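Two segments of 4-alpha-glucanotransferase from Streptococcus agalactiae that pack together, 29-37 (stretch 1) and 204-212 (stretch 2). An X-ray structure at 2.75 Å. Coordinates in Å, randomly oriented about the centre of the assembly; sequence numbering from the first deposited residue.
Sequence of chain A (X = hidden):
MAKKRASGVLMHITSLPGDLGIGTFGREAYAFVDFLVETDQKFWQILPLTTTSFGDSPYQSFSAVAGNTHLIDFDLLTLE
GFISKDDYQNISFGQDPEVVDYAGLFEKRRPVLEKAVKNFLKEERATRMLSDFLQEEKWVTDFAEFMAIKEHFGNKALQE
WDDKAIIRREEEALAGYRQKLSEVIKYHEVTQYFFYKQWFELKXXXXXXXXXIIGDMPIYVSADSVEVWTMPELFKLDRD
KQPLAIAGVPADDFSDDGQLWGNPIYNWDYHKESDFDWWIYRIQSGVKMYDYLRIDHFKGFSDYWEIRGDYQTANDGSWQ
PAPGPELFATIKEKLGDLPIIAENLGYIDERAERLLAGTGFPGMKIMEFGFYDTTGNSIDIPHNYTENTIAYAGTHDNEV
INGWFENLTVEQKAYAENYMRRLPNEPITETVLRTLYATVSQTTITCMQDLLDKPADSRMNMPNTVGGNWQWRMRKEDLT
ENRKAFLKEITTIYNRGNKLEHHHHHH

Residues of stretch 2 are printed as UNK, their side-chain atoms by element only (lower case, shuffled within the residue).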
# COMPACT_ATOMS: atom_id res chain seq x y z
N ALA A 29 -6.94 -12.45 10.07
CA ALA A 29 -7.54 -11.65 9.01
C ALA A 29 -9.05 -11.88 8.93
O ALA A 29 -9.84 -10.93 8.78
CB ALA A 29 -6.88 -11.98 7.67
N TYR A 30 -9.47 -13.16 8.98
CA TYR A 30 -10.90 -13.49 8.98
C TYR A 30 -11.58 -12.98 10.25
O TYR A 30 -12.74 -12.55 10.20
CB TYR A 30 -11.09 -15.00 8.84
CG TYR A 30 -10.51 -15.60 7.57
CD1 TYR A 30 -9.19 -16.03 7.53
CD2 TYR A 30 -11.28 -15.72 6.42
CE1 TYR A 30 -8.65 -16.57 6.37
CE2 TYR A 30 -10.75 -16.25 5.25
CZ TYR A 30 -9.43 -16.67 5.23
OH TYR A 30 -8.90 -17.19 4.06
N ALA A 31 -10.86 -12.98 11.38
CA ALA A 31 -11.40 -12.36 12.59
C ALA A 31 -11.59 -10.86 12.40
O ALA A 31 -12.58 -10.29 12.87
CB ALA A 31 -10.48 -12.65 13.78
N PHE A 32 -10.66 -10.21 11.70
CA PHE A 32 -10.79 -8.78 11.41
C PHE A 32 -12.00 -8.50 10.53
O PHE A 32 -12.72 -7.52 10.75
CB PHE A 32 -9.53 -8.25 10.76
CG PHE A 32 -9.44 -6.76 10.79
CD1 PHE A 32 -9.04 -6.11 11.94
CD2 PHE A 32 -9.77 -6.01 9.68
CE1 PHE A 32 -9.00 -4.74 11.99
CE2 PHE A 32 -9.70 -4.63 9.73
CZ PHE A 32 -9.30 -4.00 10.88
N VAL A 33 -12.23 -9.35 9.53
CA VAL A 33 -13.47 -9.21 8.75
C VAL A 33 -14.68 -9.35 9.67
O VAL A 33 -15.61 -8.53 9.64
CB VAL A 33 -13.52 -10.25 7.61
CG1 VAL A 33 -14.60 -9.91 6.61
CG2 VAL A 33 -12.18 -10.35 6.92
N ASP A 34 -14.69 -10.42 10.50
CA ASP A 34 -15.77 -10.65 11.45
C ASP A 34 -16.02 -9.41 12.29
O ASP A 34 -17.18 -9.04 12.56
CB ASP A 34 -15.40 -11.84 12.36
CG ASP A 34 -15.68 -13.22 11.71
OD1 ASP A 34 -16.63 -13.33 10.90
OD2 ASP A 34 -14.96 -14.20 12.04
N PHE A 35 -14.95 -8.73 12.70
CA PHE A 35 -15.08 -7.53 13.51
C PHE A 35 -15.63 -6.37 12.70
O PHE A 35 -16.34 -5.50 13.24
CB PHE A 35 -13.73 -7.17 14.13
CG PHE A 35 -13.47 -5.70 14.20
CD1 PHE A 35 -14.05 -4.93 15.20
CD2 PHE A 35 -12.65 -5.08 13.27
CE1 PHE A 35 -13.82 -3.57 15.26
CE2 PHE A 35 -12.42 -3.70 13.33
CZ PHE A 35 -13.00 -2.95 14.31
N LEU A 36 -15.32 -6.31 11.40
CA LEU A 36 -15.85 -5.23 10.59
C LEU A 36 -17.36 -5.38 10.41
O LEU A 36 -18.10 -4.40 10.43
CB LEU A 36 -15.14 -5.16 9.24
CG LEU A 36 -13.66 -4.75 9.34
CD1 LEU A 36 -12.99 -4.52 7.95
CD2 LEU A 36 -13.55 -3.54 10.22
N VAL A 37 -17.83 -6.62 10.25
CA VAL A 37 -19.28 -6.85 10.15
C VAL A 37 -19.98 -6.73 11.50
O VAL A 37 -21.19 -6.49 11.54
CB VAL A 37 -19.66 -8.21 9.55
CG1 VAL A 37 -18.84 -8.50 8.29
CG2 VAL A 37 -19.57 -9.34 10.58
N UNK A 204 -12.69 -13.13 -0.92
CA UNK A 204 -14.01 -13.73 -1.11
C UNK A 204 -14.79 -13.79 0.20
O UNK A 204 -15.98 -13.46 0.24
o UNK A 204 -16.94 -17.19 -1.97
c UNK A 204 -15.99 -16.52 -1.48
o UNK A 204 -15.73 -16.51 -0.26
c UNK A 204 -13.86 -15.12 -1.74
c UNK A 204 -15.13 -15.66 -2.41
N UNK A 205 -14.14 -14.20 1.29
CA UNK A 205 -14.78 -14.12 2.60
C UNK A 205 -15.30 -12.71 2.86
O UNK A 205 -16.49 -12.49 3.14
c UNK A 205 -13.78 -14.55 3.68
c UNK A 205 -15.72 -15.98 6.62
c UNK A 205 -14.62 -13.97 7.34
c UNK A 205 -14.37 -14.73 5.06
c UNK A 205 -15.43 -15.06 7.62
c UNK A 205 -15.18 -15.82 5.35
o UNK A 205 -15.96 -15.20 8.89
c UNK A 205 -14.09 -13.82 6.07
N UNK A 206 -14.41 -11.73 2.72
CA UNK A 206 -14.78 -10.34 2.97
C UNK A 206 -15.97 -9.93 2.12
O UNK A 206 -16.97 -9.42 2.65
c UNK A 206 -13.58 -9.44 2.69
N UNK A 207 -15.90 -10.15 0.81
CA UNK A 207 -16.97 -9.71 -0.09
C UNK A 207 -18.30 -10.35 0.29
O UNK A 207 -19.33 -9.67 0.35
c UNK A 207 -16.61 -10.04 -1.55
c UNK A 207 -15.56 -9.08 -2.14
o UNK A 207 -15.24 -8.04 -1.56
n UNK A 207 -15.02 -9.43 -3.31
N UNK A 208 -18.30 -11.65 0.58
CA UNK A 208 -19.56 -12.30 0.88
C UNK A 208 -20.11 -11.94 2.26
O UNK A 208 -21.28 -12.26 2.54
o UNK A 208 -20.26 -14.60 -1.35
o UNK A 208 -18.10 -14.16 -1.22
c UNK A 208 -19.42 -13.81 0.74
c UNK A 208 -19.25 -14.23 -0.71
N UNK A 209 -19.33 -11.28 3.11
CA UNK A 209 -19.91 -10.66 4.29
C UNK A 209 -20.28 -9.18 4.09
O UNK A 209 -20.48 -8.48 5.08
c UNK A 209 -19.33 -12.67 7.06
c UNK A 209 -18.96 -10.79 5.48
c UNK A 209 -18.61 -12.21 5.81
c UNK A 209 -18.46 -13.63 7.84
n UNK A 209 -18.88 -15.07 7.69
N UNK A 210 -20.35 -8.69 2.86
CA UNK A 210 -20.60 -7.27 2.66
C UNK A 210 -19.42 -6.34 2.91
O UNK A 210 -19.60 -5.11 2.83
N UNK A 211 -18.23 -6.87 3.18
CA UNK A 211 -17.03 -6.06 3.43
C UNK A 211 -16.25 -5.89 2.12
O UNK A 211 -15.91 -6.88 1.46
c UNK A 211 -16.81 -6.56 5.86
c UNK A 211 -14.74 -6.07 4.52
c UNK A 211 -16.14 -6.71 4.50
c UNK A 211 -17.36 -5.14 6.08
N UNK A 212 -15.95 -4.63 1.77
CA UNK A 212 -15.24 -4.30 0.54
C UNK A 212 -13.83 -3.79 0.85
O UNK A 212 -13.63 -3.06 1.83
o UNK A 212 -17.76 -2.44 -2.61
c UNK A 212 -16.01 -3.25 -0.24
n UNK A 212 -17.94 -4.70 -2.66
c UNK A 212 -17.74 -3.54 -2.03
c UNK A 212 -17.44 -3.63 -0.55

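Position 204 carries three carbons in a row, the third bearing two oxygens. This carboxylate on a two-carbon arm touches nothing of stretch 1, and the residue is Glu204.

Position 205 has one carbon leading to a ring of six carbons that bears one oxygen. A ring carbon lies 3.4 Å from Tyr30 CD2 and the oxygen 2.8 Å from Asp34 OD1; this phenol is Tyr205. Its CB points toward stretch 1, and 95 Å² of the residue is covered. The edge of the Tyr30 ring meets the face of this ring, with centroids 5.1 Å apart and planes at 71°. At the ring's own edge sit Val33, with Val33 CB 3.9 Å from Tyr205 CE2, and Asp34, whose OD1 accepts a hydrogen bond from Tyr205 OH.

Position 206 holds a single side-chain carbon, CB, 4.1 Å from Val33 CG1, while the CA of 206 lies 3.7 Å from the same Val33 CG1. It is Ala206, its short side chain accompanying a close backbone approach.

At position 207, two carbons, the second carrying one oxygen and one nitrogen, spell a short amide. The CA-to-CB bond points away from stretch 1, and no atom makes contact: Asn207.

Position 208 shows two carbons, the second with two oxygens, and no contact across the interface. It is Asp208.

Position 209 has four carbons in a row ending in nitrogen, and its CB is 3.6 Å from Val37 CG1. It is Lys209, the first residue to leave helical phi/psi. Lys209 NZ donates a weak 3.2 Å hydrogen bond to Tyr205 OH but remains 4.3 Å from Asp34 OD1, beyond a salt bridge.

Position 210 has no side-chain atoms and is Gly210. Its phi/psi of 76/6 would jam a CB against the preceding carbonyl oxygen, which by itself calls for glycine.

Position 211 has four carbons, forked at the first with one arm two carbons long; a carbon of that arm lies 3.7 Å from Val37 CG1. This is Ile211. Ile211 CG1 is also 4.1 Å from Val33 CG1, while Ile211 CD1 is 3.9 Å from Leu36 CB.

Position 212 has three carbons, the third bearing one oxygen and one nitrogen, with no contact to stretch 1: Gln212.

The contact joins two nearly parallel helices, 11° apart in direction and 10.0 Å at closest axial approach. Val33 is central, touching Tyr205, Ala206 and Ile211. After the helix ends, Ile211 N bonds to Ala206 O at 2.9 Å, and the Ile211 side chain extends the apolar packing to Leu36 and Val37. The Tyr205-Asp34 hydrogen bond adds a directional polar link, within 441 Å² of buried surface.

Stretch 2, residues 204-212: EYANDKGIQ
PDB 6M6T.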